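Long-range contact in phosphocarrier protein HPr (Mycoplasma capricolum, PDB 1PCH), which relays phosphoryl groups in the phosphoenolpyruvate-dependent sugar phosphotransferase system, serving as its general, non-sugar-specific component through a phosphohistidine intermediate: residues I34-K39 against T56-T61. Numbering follows the deposited sequence.
Sequences IIANEK and TGTEIT
Ile35 and Thr61 face each other as an antiparallel hydrogen-bonded pair, and the backbone N and O of each are bonded to the other. Ile35 N donates to Thr61 O at 2.8 Å, meeting the carbonyl nearly head-on (C=O...N 163°), while Thr61 N donates to Ile35 O at 2.9 Å from a position tilted slightly off the carbonyl plane. Each carbonyl also receives a CA-H from the opposing strand: Ile60 CA lies 3.2 Å from Ile35 O, and Ile34 CA approaches Thr61 O. Toward the turn, a single water takes over: it accepts from Asn37 N at 2.7 Å and donates to Glu59 O at 2.6 Å, linking the diverging chains. Ala36 N and O are instead used within the type II' turn from Ala36 to Lys39, bonding Lys39 O and N. At the turn, Lys39 NZ forms a salt bridge with Glu38 OE2 and a weak bond to Asn37 OD1.

On the face carrying Ala36 and Ile60, the methyl CB of Ala36 touches both Ile60 CG2 and Thr58 CG2, each at 4.0 Å. Thr58 CG2, anti to its backbone N (OG1 chi1 -57°), also meets Asn37 ND2, the two side chains crossing at about a right angle; Thr58 OG1 is hydrogen-bonded to Lys55 O. Thr61 CB packs on Ile35 CB on the other face, and Thr61 OG1 pairs with Ser4 OG.

Strands 31-36 and 59-65 are the two central strands of the four-stranded antiparallel sheet of the HPr open-faced beta-sandwich. Strand 2-6 borders 59-65, strand 39-42 borders 31-36, and Val49 and Met52 of helix 46-52 pack on Ile34, Met52 also on Ala36.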
loop_
_atom_site.group_PDB
_atom_site.type_symbol
_atom_site.label_atom_id
_atom_site.label_comp_id
_atom_site.label_asym_id
_atom_site.label_seq_id
_atom_site.Cartn_x
_atom_site.Cartn_y
_atom_site.Cartn_z
ATOM N N ILE A 34 3.118 0.866 5.276
ATOM C CA ILE A 34 1.647 0.821 5.195
ATOM C C ILE A 34 1.171 0.658 6.651
ATOM O O ILE A 34 1.767 -0.091 7.417
ATOM C CB ILE A 34 1.124 -0.248 4.315
ATOM C CG1 ILE A 34 -0.430 -0.327 4.267
ATOM C CG2 ILE A 34 1.697 -1.614 4.659
ATOM C CD1 ILE A 34 -0.894 -1.209 3.109
ATOM N N ILE A 35 0.233 1.511 7.014
ATOM C CA ILE A 35 -0.317 1.563 8.360
ATOM C C ILE A 35 -1.830 1.292 8.261
ATOM O O ILE A 35 -2.478 1.821 7.352
ATOM C CB ILE A 35 -0.150 3.009 8.934
ATOM C CG1 ILE A 35 1.306 3.434 9.030
ATOM C CG2 ILE A 35 -0.882 3.158 10.228
ATOM C CD1 ILE A 35 1.536 4.920 9.073
ATOM N N ALA A 36 -2.294 0.443 9.127
ATOM C CA ALA A 36 -3.651 0.005 9.265
ATOM C C ALA A 36 -3.927 -0.427 10.727
ATOM O O ALA A 36 -3.254 -1.266 11.292
ATOM C CB ALA A 36 -4.021 -1.080 8.313
ATOM N N ASN A 37 -4.958 0.206 11.310
ATOM C CA ASN A 37 -5.315 -0.134 12.694
ATOM C C ASN A 37 -4.075 0.095 13.546
ATOM O O ASN A 37 -3.466 1.168 13.466
ATOM C CB ASN A 37 -5.866 -1.534 12.817
ATOM C CG ASN A 37 -6.804 -1.959 11.718
ATOM O OD1 ASN A 37 -6.601 -2.979 11.027
ATOM N ND2 ASN A 37 -7.868 -1.204 11.502
ATOM N N GLU A 38 -3.664 -0.856 14.353
ATOM C CA GLU A 38 -2.498 -0.668 15.194
ATOM C C GLU A 38 -1.214 -1.193 14.525
ATOM O O GLU A 38 -0.175 -1.083 15.162
ATOM C CB GLU A 38 -2.745 -1.500 16.484
ATOM C CG GLU A 38 -2.709 -2.969 16.245
ATOM C CD GLU A 38 -3.824 -3.620 15.526
ATOM O OE1 GLU A 38 -4.647 -3.005 14.827
ATOM O OE2 GLU A 38 -3.970 -4.882 15.686
ATOM N N LYS A 39 -1.321 -1.779 13.367
ATOM C CA LYS A 39 -0.271 -2.428 12.629
ATOM C C LYS A 39 0.418 -1.489 11.603
ATOM O O LYS A 39 -0.215 -0.724 10.918
ATOM C CB LYS A 39 -0.769 -3.631 11.840
ATOM C CG LYS A 39 -1.563 -4.674 12.510
ATOM C CD LYS A 39 -2.890 -4.976 11.863
ATOM C CE LYS A 39 -3.774 -5.857 12.746
ATOM N NZ LYS A 39 -5.076 -5.220 13.078
ATOM N N THR A 56 -11.739 -4.945 3.779
ATOM C CA THR A 56 -12.562 -3.870 3.235
ATOM C C THR A 56 -13.031 -2.903 4.340
ATOM O O THR A 56 -13.403 -3.349 5.448
ATOM C CB THR A 56 -13.849 -4.515 2.647
ATOM O OG1 THR A 56 -13.464 -5.590 1.808
ATOM C CG2 THR A 56 -14.723 -3.527 1.989
ATOM N N GLY A 57 -13.031 -1.641 4.015
ATOM C CA GLY A 57 -13.462 -0.543 4.839
ATOM C C GLY A 57 -12.395 0.036 5.697
ATOM O O GLY A 57 -12.480 1.077 6.335
ATOM N N THR A 58 -11.240 -0.703 5.689
ATOM C CA THR A 58 -10.137 -0.258 6.488
ATOM C C THR A 58 -9.493 0.974 5.866
ATOM O O THR A 58 -9.307 1.051 4.662
ATOM C CB THR A 58 -9.058 -1.360 6.642
ATOM O OG1 THR A 58 -9.689 -2.524 7.214
ATOM C CG2 THR A 58 -7.950 -0.947 7.577
ATOM N N GLU A 59 -9.191 1.939 6.698
ATOM C CA GLU A 59 -8.510 3.127 6.250
ATOM C C GLU A 59 -6.989 2.858 6.481
ATOM O O GLU A 59 -6.541 2.560 7.560
ATOM C CB GLU A 59 -8.863 4.373 7.061
ATOM C CG GLU A 59 -8.230 5.630 6.436
ATOM C CD GLU A 59 -8.615 6.886 7.221
ATOM O OE1 GLU A 59 -8.069 7.065 8.319
ATOM O OE2 GLU A 59 -9.452 7.670 6.707
ATOM N N ILE A 60 -6.299 2.960 5.348
ATOM C CA ILE A 60 -4.862 2.733 5.407
ATOM C C ILE A 60 -4.160 4.057 5.107
ATOM O O ILE A 60 -4.709 4.948 4.479
ATOM C CB ILE A 60 -4.448 1.687 4.390
ATOM C CG1 ILE A 60 -4.771 2.081 2.927
ATOM C CG2 ILE A 60 -5.061 0.341 4.737
ATOM C CD1 ILE A 60 -3.665 1.786 1.956
ATOM N N THR A 61 -2.913 4.081 5.558
ATOM C CA THR A 61 -2.058 5.214 5.319
ATOM C C THR A 61 -0.732 4.665 4.765
ATOM O O THR A 61 -0.282 3.651 5.262
ATOM C CB THR A 61 -1.762 5.977 6.629
ATOM O OG1 THR A 61 -3.030 6.517 7.082
ATOM C CG2 THR A 61 -0.907 7.190 6.278
HETATM O O HOH W 1 -6.451 2.060 10.116
#